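Obscurin (Homo sapiens, PDB 2YZ8) probably helps to organise muscle sarcomeres as a giant signalling protein built largely of immunoglobulin-like domains, one of which forms this structure. Local coordinates at residues Y43-Y54 with V67-Y78; S33-W41 with L56-L65. All coordinates share one frame; numbering follows the deposited sequence.

Interaction 1: residues Y43-Y54 with V67-Y78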
loop_
_atom_site.group_PDB
_atom_site.type_symbol
_atom_site.label_atom_id
_atom_site.label_comp_id
_atom_site.label_asym_id
_atom_site.label_seq_id
_atom_site.Cartn_x
_atom_site.Cartn_y
_atom_site.Cartn_z
ATOM N N TYR A 43 2.037 -2.925 -7.196
ATOM C CA TYR A 43 1.890 -1.680 -7.927
ATOM C C TYR A 43 1.491 -2.077 -9.350
ATOM O O TYR A 43 2.272 -2.704 -10.069
ATOM C CB TYR A 43 3.203 -0.908 -7.888
ATOM C CG TYR A 43 3.251 0.335 -8.740
ATOM C CD1 TYR A 43 2.448 1.439 -8.452
ATOM C CD2 TYR A 43 4.117 0.414 -9.824
ATOM C CE1 TYR A 43 2.501 2.597 -9.242
ATOM C CE2 TYR A 43 4.176 1.555 -10.615
ATOM C CZ TYR A 43 3.369 2.642 -10.314
ATOM O OH TYR A 43 3.440 3.771 -11.095
ATOM N N GLY A 44 0.265 -1.721 -9.739
ATOM C CA GLY A 44 -0.355 -2.296 -10.938
ATOM C C GLY A 44 -0.435 -3.810 -10.780
ATOM O O GLY A 44 -0.991 -4.316 -9.790
ATOM N N ASN A 45 0.147 -4.534 -11.729
ATOM C CA ASN A 45 0.228 -5.993 -11.626
ATOM C C ASN A 45 1.573 -6.505 -11.104
ATOM O O ASN A 45 1.803 -7.714 -11.066
ATOM C CB ASN A 45 -0.106 -6.643 -12.967
ATOM C CG ASN A 45 -1.562 -6.482 -13.344
ATOM O OD1 ASN A 45 -1.880 -6.086 -14.460
ATOM N ND2 ASN A 45 -2.457 -6.781 -12.408
ATOM N N ASN A 46 2.438 -5.584 -10.687
ATOM C CA ASN A 46 3.773 -5.924 -10.196
ATOM C C ASN A 46 3.805 -6.115 -8.682
ATOM O O ASN A 46 3.530 -5.184 -7.930
ATOM C CB ASN A 46 4.776 -4.839 -10.605
ATOM C CG ASN A 46 6.209 -5.203 -10.253
ATOM O OD1 ASN A 46 6.591 -6.370 -10.299
ATOM N ND2 ASN A 46 7.019 -4.194 -9.924
ATOM N N VAL A 47 4.167 -7.318 -8.243
ATOM C CA VAL A 47 4.263 -7.616 -6.813
ATOM C C VAL A 47 5.534 -6.993 -6.248
ATOM O O VAL A 47 6.629 -7.179 -6.789
ATOM C CB VAL A 47 4.190 -9.142 -6.524
ATOM C CG1 VAL A 47 4.239 -9.432 -5.020
ATOM C CG2 VAL A 47 2.917 -9.718 -7.118
ATOM N N LEU A 48 5.364 -6.242 -5.167
ATOM C CA LEU A 48 6.431 -5.441 -4.595
ATOM C C LEU A 48 7.316 -6.257 -3.668
ATOM O O LEU A 48 6.843 -7.173 -2.986
ATOM C CB LEU A 48 5.858 -4.237 -3.840
ATOM C CG LEU A 48 4.996 -3.257 -4.639
ATOM C CD1 LEU A 48 4.488 -2.146 -3.728
ATOM C CD2 LEU A 48 5.759 -2.683 -5.843
ATOM N N ARG A 49 8.599 -5.909 -3.663
ATOM C CA ARG A 49 9.585 -6.509 -2.771
ATOM C C ARG A 49 9.973 -5.503 -1.695
ATOM O O ARG A 49 10.225 -4.340 -2.001
ATOM C CB ARG A 49 10.840 -6.897 -3.554
ATOM C CG ARG A 49 10.724 -8.155 -4.385
ATOM C CD ARG A 49 12.065 -8.464 -5.039
ATOM N NE ARG A 49 12.007 -9.598 -5.962
ATOM C CZ ARG A 49 11.667 -9.509 -7.247
ATOM N NH1 ARG A 49 11.332 -8.335 -7.773
ATOM N NH2 ARG A 49 11.652 -10.598 -8.008
ATOM N N PRO A 50 10.042 -5.946 -0.430
ATOM C CA PRO A 50 10.569 -5.055 0.603
ATOM C C PRO A 50 11.996 -4.653 0.238
ATOM O O PRO A 50 12.788 -5.506 -0.172
ATOM C CB PRO A 50 10.569 -5.931 1.859
ATOM C CG PRO A 50 9.600 -7.016 1.573
ATOM C CD PRO A 50 9.680 -7.269 0.110
ATOM N N GLY A 51 12.305 -3.366 0.350
ATOM C CA GLY A 51 13.627 -2.853 -0.013
ATOM C C GLY A 51 13.817 -1.427 0.462
ATOM O O GLY A 51 13.244 -1.024 1.475
ATOM N N ASP A 52 14.629 -0.664 -0.261
ATOM C CA ASP A 52 14.841 0.747 0.059
ATOM C C ASP A 52 13.627 1.588 -0.335
ATOM O O ASP A 52 13.273 2.540 0.358
ATOM C CB ASP A 52 16.106 1.279 -0.627
ATOM C CG ASP A 52 17.395 0.741 -0.002
ATOM O OD1 ASP A 52 17.331 -0.046 0.969
ATOM O OD2 ASP A 52 18.486 1.116 -0.487
ATOM N N LYS A 53 12.983 1.210 -1.436
ATOM C CA LYS A 53 11.814 1.925 -1.947
ATOM C C LYS A 53 10.546 1.650 -1.145
ATOM O O LYS A 53 9.818 2.579 -0.781
ATOM C CB LYS A 53 11.571 1.571 -3.418
ATOM C CG LYS A 53 10.543 2.462 -4.102
ATOM C CD LYS A 53 11.130 3.840 -4.351
ATOM C CE LYS A 53 10.063 4.845 -4.687
ATOM N NZ LYS A 53 10.630 6.214 -4.742
ATOM N N TYR A 54 10.282 0.371 -0.889
ATOM C CA TYR A 54 9.063 -0.042 -0.218
ATOM C C TYR A 54 9.368 -0.677 1.123
ATOM O O TYR A 54 10.268 -1.514 1.232
ATOM C CB TYR A 54 8.278 -1.035 -1.079
ATOM C CG TYR A 54 8.077 -0.590 -2.506
ATOM C CD1 TYR A 54 7.113 0.366 -2.832
ATOM C CD2 TYR A 54 8.842 -1.132 -3.533
ATOM C CE1 TYR A 54 6.925 0.773 -4.151
ATOM C CE2 TYR A 54 8.669 -0.727 -4.850
ATOM C CZ TYR A 54 7.712 0.220 -5.151
ATOM O OH TYR A 54 7.547 0.601 -6.453
ATOM N N VAL A 67 5.956 3.985 0.908
ATOM C CA VAL A 67 6.635 4.269 -0.349
ATOM C C VAL A 67 7.530 5.470 -0.084
ATOM O O VAL A 67 7.043 6.590 0.049
ATOM C CB VAL A 67 5.631 4.606 -1.481
ATOM C CG1 VAL A 67 6.342 4.671 -2.825
ATOM C CG2 VAL A 67 4.503 3.585 -1.525
ATOM N N ARG A 68 8.832 5.229 0.014
ATOM C CA ARG A 68 9.783 6.276 0.370
ATOM C C ARG A 68 10.271 7.037 -0.864
ATOM O O ARG A 68 10.115 6.562 -1.992
ATOM C CB ARG A 68 10.950 5.683 1.162
ATOM C CG ARG A 68 10.560 5.276 2.578
ATOM C CD ARG A 68 11.645 4.477 3.272
ATOM N NE ARG A 68 11.644 3.084 2.837
ATOM C CZ ARG A 68 12.074 2.066 3.571
ATOM N NH1 ARG A 68 12.534 2.263 4.799
ATOM N NH2 ARG A 68 12.032 0.838 3.077
ATOM N N ASN A 69 10.844 8.220 -0.636
ATOM C CA ASN A 69 11.342 9.097 -1.708
ATOM C C ASN A 69 10.364 9.229 -2.884
ATOM O O ASN A 69 10.702 8.909 -4.033
ATOM C CB ASN A 69 12.726 8.638 -2.194
ATOM C CG ASN A 69 13.792 8.706 -1.104
ATOM O OD1 ASN A 69 13.629 8.151 -0.018
ATOM N ND2 ASN A 69 14.900 9.378 -1.403
ATOM N N LEU A 70 9.153 9.703 -2.588
ATOM C CA LEU A 70 8.101 9.804 -3.598
ATOM C C LEU A 70 8.491 10.646 -4.807
ATOM O O LEU A 70 8.919 11.799 -4.670
ATOM C CB LEU A 70 6.799 10.347 -3.000
ATOM C CG LEU A 70 5.754 9.349 -2.497
ATOM C CD1 LEU A 70 4.519 10.123 -2.106
ATOM C CD2 LEU A 70 5.404 8.303 -3.552
ATOM N N ARG A 71 8.344 10.035 -5.978
ATOM C CA ARG A 71 8.532 10.683 -7.266
ATOM C C ARG A 71 7.189 10.585 -7.991
ATOM O O ARG A 71 6.372 9.739 -7.629
ATOM C CB ARG A 71 9.586 9.930 -8.073
ATOM C CG ARG A 71 10.961 9.809 -7.439
ATOM C CD ARG A 71 11.730 8.673 -8.102
ATOM N NE ARG A 71 11.064 7.386 -7.889
ATOM C CZ ARG A 71 11.254 6.298 -8.632
ATOM N NH1 ARG A 71 12.092 6.317 -9.660
ATOM N NH2 ARG A 71 10.595 5.183 -8.345
ATOM N N PRO A 72 6.952 11.430 -9.022
ATOM C CA PRO A 72 5.719 11.276 -9.812
ATOM C C PRO A 72 5.532 9.880 -10.432
ATOM O O PRO A 72 4.398 9.425 -10.574
ATOM C CB PRO A 72 5.865 12.330 -10.920
ATOM C CG PRO A 72 6.832 13.330 -10.388
ATOM C CD PRO A 72 7.775 12.559 -9.502
ATOM N N GLN A 73 6.632 9.222 -10.793
ATOM C CA GLN A 73 6.613 7.867 -11.367
ATOM C C GLN A 73 6.161 6.800 -10.373
ATOM O O GLN A 73 5.899 5.659 -10.770
ATOM C CB GLN A 73 8.001 7.467 -11.890
ATOM C CG GLN A 73 8.548 8.321 -13.012
ATOM C CD GLN A 73 9.565 9.350 -12.544
ATOM O OE1 GLN A 73 10.464 9.724 -13.296
ATOM N NE2 GLN A 73 9.423 9.816 -11.309
ATOM N N ASP A 74 6.109 7.157 -9.090
ATOM C CA ASP A 74 5.643 6.247 -8.045
ATOM C C ASP A 74 4.127 6.293 -7.909
ATOM O O ASP A 74 3.546 5.468 -7.213
ATOM C CB ASP A 74 6.271 6.598 -6.690
ATOM C CG ASP A 74 7.771 6.379 -6.653
ATOM O OD1 ASP A 74 8.237 5.329 -7.140
ATOM O OD2 ASP A 74 8.485 7.247 -6.106
ATOM N N SER A 75 3.493 7.263 -8.565
ATOM C CA SER A 75 2.045 7.403 -8.511
ATOM C C SER A 75 1.372 6.314 -9.341
ATOM O O SER A 75 1.979 5.756 -10.262
ATOM C CB SER A 75 1.619 8.797 -8.992
ATOM O OG SER A 75 1.750 8.917 -10.394
ATOM N N GLY A 76 0.117 6.020 -9.011
ATOM C CA GLY A 76 -0.675 5.027 -9.739
ATOM C C GLY A 76 -1.439 4.136 -8.778
ATOM O O GLY A 76 -1.616 4.470 -7.600
ATOM N N ARG A 77 -1.861 2.977 -9.267
ATOM C CA ARG A 77 -2.666 2.067 -8.473
ATOM C C ARG A 77 -1.841 1.051 -7.670
ATOM O O ARG A 77 -0.995 0.334 -8.220
ATOM C CB ARG A 77 -3.656 1.332 -9.375
ATOM C CG ARG A 77 -4.537 0.353 -8.612
ATOM C CD ARG A 77 -5.760 -0.007 -9.424
ATOM N NE ARG A 77 -6.600 1.151 -9.723
ATOM C CZ ARG A 77 -7.527 1.645 -8.907
ATOM N NH1 ARG A 77 -7.749 1.096 -7.717
ATOM N NH2 ARG A 77 -8.241 2.694 -9.286
ATOM N N TYR A 78 -2.114 0.994 -6.368
ATOM C CA TYR A 78 -1.534 -0.016 -5.503
ATOM C C TYR A 78 -2.631 -0.925 -4.968
ATOM O O TYR A 78 -3.783 -0.510 -4.847
ATOM C CB TYR A 78 -0.815 0.645 -4.332
ATOM C CG TYR A 78 0.436 1.391 -4.717
ATOM C CD1 TYR A 78 1.695 0.800 -4.563
ATOM C CD2 TYR A 78 0.370 2.700 -5.205
ATOM C CE1 TYR A 78 2.853 1.481 -4.910
ATOM C CE2 TYR A 78 1.516 3.389 -5.551
ATOM C CZ TYR A 78 2.754 2.776 -5.401
ATOM O OH TYR A 78 3.887 3.451 -5.747
#
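Lys53 and Asp74 meet from opposite directions in a salt bridge, with NZ of Lys53 2.7 Å from OD2 of Asp74, on the syn side but tilted from the carboxylate plane. The lysine chain turns at CB-CG (chi2 73°), which brings its ammonium back to the 67-78 segment, where NZ also bonds Arg68 O at 2.8 Å, in the carbonyl plane. Arg71 holds the same carboxylate side-on, NE to OD2 and NH2 to OD1, the latter at 2.7 Å, while its backbone N reaches OD2 on the anti side. Three donors thus converge on OD2, an arrangement expected to stabilise the carboxylate anion. With an alanine at Asp74, the Lys53 and Arg71 charges would probably lose their shared mate, the Arg71 backbone N its acceptor, and the guanidinium the grip that fixes its rotation, while Lys53 would keep its bond to Arg68 O.

Asp74 also opens the Asp-x-Gly-x-Tyr-x-Cys sequence of immunoglobulin domains, and its carbonyl completes a tyrosine corner: Tyr78 OH donates in plane to a lone pair of Asp74 O, 2.5 Å away. A second phenol hydroxyl, Tyr43 OH, gives a 2.6 Å bond to Ser75 O. The backbones are joined by Gly44 N to Arg77 O (2.8 Å, nearly straight at 173°) and by Arg68 N to Lys53 O.

Apolar contact centres on the two tyrosines. CD1 of Tyr43 lies over one face of the Tyr78 ring, 3.3 Å from CZ, with the ring planes inclined at 43°. At the edge of the Tyr78 ring come Leu48 CD1 and Tyr54 CE1.

Interaction 2: residues S33-W41 with L56-L65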
loop_
_atom_site.group_PDB
_atom_site.type_symbol
_atom_site.label_atom_id
_atom_site.label_comp_id
_atom_site.label_asym_id
_atom_site.label_seq_id
_atom_site.Cartn_x
_atom_site.Cartn_y
_atom_site.Cartn_z
ATOM N N SER A 33 -9.657 -8.637 8.790
ATOM C CA SER A 33 -10.681 -9.051 9.768
ATOM C C SER A 33 -10.117 -9.884 10.919
ATOM O O SER A 33 -10.796 -10.105 11.929
ATOM C CB SER A 33 -11.820 -9.808 9.075
ATOM O OG SER A 33 -11.325 -10.912 8.339
ATOM N N SER A 34 -8.889 -10.366 10.749
ATOM C CA SER A 34 -8.137 -10.975 11.843
ATOM C C SER A 34 -6.639 -10.888 11.558
ATOM O O SER A 34 -6.229 -10.527 10.455
ATOM C CB SER A 34 -8.586 -12.421 12.106
ATOM O OG SER A 34 -8.451 -13.232 10.959
ATOM N N VAL A 35 -5.825 -11.198 12.561
ATOM C CA VAL A 35 -4.376 -11.158 12.407
ATOM C C VAL A 35 -3.947 -12.338 11.540
ATOM O O VAL A 35 -3.963 -13.486 11.987
ATOM C CB VAL A 35 -3.650 -11.175 13.774
ATOM C CG1 VAL A 35 -2.140 -11.072 13.585
ATOM C CG2 VAL A 35 -4.147 -10.032 14.652
ATOM N N ALA A 36 -3.601 -12.054 10.288
ATOM C CA ALA A 36 -3.157 -13.093 9.362
ATOM C C ALA A 36 -2.003 -12.597 8.497
ATOM O O ALA A 36 -1.814 -11.392 8.340
ATOM C CB ALA A 36 -4.319 -13.576 8.502
ATOM N N ALA A 37 -1.229 -13.537 7.955
ATOM C CA ALA A 37 -0.074 -13.228 7.106
ATOM C C ALA A 37 0.332 -14.459 6.292
ATOM O O ALA A 37 -0.051 -15.575 6.640
ATOM C CB ALA A 37 1.098 -12.736 7.957
ATOM N N PRO A 38 1.107 -14.266 5.204
ATOM C CA PRO A 38 1.573 -12.999 4.644
ATOM C C PRO A 38 0.610 -12.367 3.632
ATOM O O PRO A 38 -0.135 -13.066 2.944
ATOM C CB PRO A 38 2.874 -13.397 3.949
ATOM C CG PRO A 38 2.620 -14.783 3.473
ATOM C CD PRO A 38 1.650 -15.418 4.455
ATOM N N VAL A 39 0.624 -11.042 3.559
ATOM C CA VAL A 39 -0.108 -10.346 2.520
ATOM C C VAL A 39 0.862 -10.009 1.391
ATOM O O VAL A 39 2.079 -9.994 1.594
ATOM C CB VAL A 39 -0.813 -9.073 3.048
ATOM C CG1 VAL A 39 -1.866 -9.444 4.106
ATOM C CG2 VAL A 39 0.203 -8.077 3.606
ATOM N N LYS A 40 0.323 -9.774 0.202
ATOM C CA LYS A 40 1.127 -9.324 -0.924
ATOM C C LYS A 40 0.665 -7.936 -1.331
ATOM O O LYS A 40 -0.536 -7.670 -1.392
ATOM C CB LYS A 40 1.017 -10.301 -2.098
ATOM C CG LYS A 40 1.563 -11.700 -1.790
ATOM N N TRP A 41 1.623 -7.051 -1.574
ATOM C CA TRP A 41 1.348 -5.715 -2.093
ATOM C C TRP A 41 1.768 -5.628 -3.559
ATOM O O TRP A 41 2.761 -6.243 -3.966
ATOM C CB TRP A 41 2.102 -4.663 -1.284
ATOM C CG TRP A 41 1.586 -4.447 0.117
ATOM C CD1 TRP A 41 1.964 -5.112 1.244
ATOM C CD2 TRP A 41 0.623 -3.468 0.532
ATOM N NE1 TRP A 41 1.291 -4.618 2.338
ATOM C CE2 TRP A 41 0.461 -3.608 1.927
ATOM C CE3 TRP A 41 -0.119 -2.491 -0.141
ATOM C CZ2 TRP A 41 -0.415 -2.803 2.665
ATOM C CZ3 TRP A 41 -0.988 -1.689 0.592
ATOM C CH2 TRP A 41 -1.133 -1.856 1.982
ATOM N N LEU A 56 7.264 -2.840 3.933
ATOM C CA LEU A 56 6.016 -3.564 4.172
ATOM C C LEU A 56 5.914 -3.871 5.655
ATOM O O LEU A 56 6.737 -4.605 6.193
ATOM C CB LEU A 56 5.966 -4.867 3.367
ATOM C CG LEU A 56 5.714 -4.826 1.861
ATOM C CD1 LEU A 56 6.882 -4.204 1.103
ATOM C CD2 LEU A 56 5.440 -6.231 1.362
ATOM N N ARG A 57 4.912 -3.291 6.307
ATOM C CA ARG A 57 4.802 -3.359 7.762
ATOM C C ARG A 57 3.477 -3.961 8.205
ATOM O O ARG A 57 2.469 -3.827 7.523
ATOM C CB ARG A 57 4.994 -1.969 8.373
ATOM C CG ARG A 57 6.288 -1.299 7.939
ATOM C CD ARG A 57 6.433 0.103 8.479
ATOM N NE ARG A 57 7.625 0.740 7.921
ATOM C CZ ARG A 57 8.116 1.912 8.313
ATOM N NH1 ARG A 57 7.525 2.602 9.284
ATOM N NH2 ARG A 57 9.207 2.396 7.733
ATOM N N GLN A 58 3.487 -4.637 9.351
ATOM C CA GLN A 58 2.256 -5.181 9.905
ATOM C C GLN A 58 2.212 -4.926 11.413
ATOM O O GLN A 58 3.226 -5.054 12.101
ATOM C CB GLN A 58 2.107 -6.679 9.582
ATOM C CG GLN A 58 0.766 -7.292 10.048
ATOM C CD GLN A 58 0.380 -8.561 9.304
ATOM O OE1 GLN A 58 1.054 -8.967 8.360
ATOM N NE2 GLN A 58 -0.725 -9.178 9.711
ATOM N N GLU A 59 1.039 -4.516 11.891
ATOM C CA GLU A 59 0.779 -4.326 13.313
ATOM C C GLU A 59 -0.567 -4.964 13.649
ATOM O O GLU A 59 -1.601 -4.297 13.658
ATOM C CB GLU A 59 0.806 -2.836 13.673
ATOM C CG GLU A 59 0.781 -2.547 15.170
ATOM N N GLY A 60 -0.535 -6.266 13.924
ATOM C CA GLY A 60 -1.739 -7.055 14.171
ATOM C C GLY A 60 -2.510 -7.225 12.879
ATOM O O GLY A 60 -2.011 -7.817 11.921
ATOM N N ALA A 61 -3.729 -6.696 12.854
ATOM C CA ALA A 61 -4.557 -6.710 11.650
ATOM C C ALA A 61 -4.334 -5.476 10.761
ATOM O O ALA A 61 -4.809 -5.435 9.615
ATOM C CB ALA A 61 -6.021 -6.838 12.027
HETATM N N MSE A 62 -3.617 -4.483 11.283
HETATM C CA MSE A 62 -3.289 -3.276 10.517
HETATM C C MSE A 62 -2.127 -3.549 9.562
HETATM O O MSE A 62 -1.058 -4.029 9.970
HETATM C CB MSE A 62 -2.931 -2.096 11.432
HETATM C CG MSE A 62 -3.611 -2.064 12.801
HETATM SE SE MSE A 62 -5.281 -1.055 12.953
HETATM C CE MSE A 62 -5.379 -0.982 14.880
ATOM N N LEU A 63 -2.341 -3.216 8.295
ATOM C CA LEU A 63 -1.341 -3.390 7.249
ATOM C C LEU A 63 -0.916 -2.035 6.700
ATOM O O LEU A 63 -1.734 -1.131 6.544
ATOM C CB LEU A 63 -1.898 -4.253 6.113
ATOM C CG LEU A 63 -2.285 -5.695 6.455
ATOM C CD1 LEU A 63 -3.073 -6.287 5.306
ATOM C CD2 LEU A 63 -1.058 -6.539 6.778
ATOM N N GLU A 64 0.370 -1.910 6.399
ATOM C CA GLU A 64 0.939 -0.627 6.020
ATOM C C GLU A 64 2.018 -0.813 4.947
ATOM O O GLU A 64 2.897 -1.671 5.082
ATOM C CB GLU A 64 1.519 0.027 7.274
ATOM C CG GLU A 64 2.134 1.396 7.088
ATOM C CD GLU A 64 2.745 1.938 8.371
ATOM O OE1 GLU A 64 3.691 2.745 8.285
ATOM O OE2 GLU A 64 2.281 1.558 9.468
ATOM N N LEU A 65 1.931 -0.016 3.884
ATOM C CA LEU A 65 2.985 0.067 2.870
ATOM C C LEU A 65 3.544 1.481 2.843
ATOM O O LEU A 65 2.811 2.452 2.634
ATOM C CB LEU A 65 2.473 -0.312 1.468
ATOM C CG LEU A 65 3.424 -0.053 0.285
ATOM C CD1 LEU A 65 4.541 -1.095 0.218
ATOM C CD2 LEU A 65 2.673 0.019 -1.044
HETATM O O HOH W 1 2.094 -5.050 5.044
#
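Trp41 lays its indole against Leu65, whose CB stands 3.6 Å from the centroid of the six-membered ring and only 6° off its normal, a CH-pi contact over the face. Along the same side chain, CZ2 approaches Leu63 CB, while CD1 at the five-membered ring lies 3.7 Å from Leu56 CD2, the two side chains running past each other in opposite directions. The indole therefore bridges both strands of the 56-65 hairpin. Its polar atom is served by a water: Trp41 NE1 donates to water 1 at 2.9 Å, and that water donates to Arg57 O at 2.8 Å.

Further along, Val39 and Leu63 reach toward each other tip to tip, with CG1 of the valine 3.6 Å from CD1 of the leucine. This is the interior of an immunoglobulin I-set sandwich: Trp41 belongs to strand 40-43 of one sheet, the hairpin to the other, and the indole touches Cys30 and Cys80, the cysteine positions of the Ig core.

Toward the turn the chemistry becomes polar. Gln58 extends with CG anti to its N (chi1 -175°), carrying its amide to the 33-41 loop, where NE2 bonds Ala36 O at 2.8 Å, well above that carbonyl's plane although Ala36 O lies in the amide plane. NE2 makes a second, nearly straight bond to Gly60 O at 2.9 Å; the two bonds together hold the amide's rotation and tie the loop to the type II' turn from Glu59 to Met62. Val35 packs its two methyls on the Gly60-Ala61 peptide. Behind these contacts, paired backbone bonds between Arg57 and Glu64 set the hairpin's register, and Leu63 is bonded through its backbone to Cys30.

Both contacts belong to one immunoglobulin sandwich, on opposite sides of its centre, their centres about 17 Å apart. Interaction 2 makes no backbone pairs between its segments and joins the sheets through side chains, chiefly the buried indole among leucines, with direct polar exchange confined to the loop end. Interaction 1 also touches both sheets, pairing backbone within each: Tyr43 with Tyr78 in one, Tyr54 with Val67 in the other. Its chemistry is more ionic, a salt-bridge network centred on the buried Asp74, its Lys53 and Arg71 arms nearer the surface. They are continuous: Leu48 N probably bonds Trp41 O at 2.9 Å, and Tyr78 CD1 packs on Leu65 CD2 at 3.7 Å.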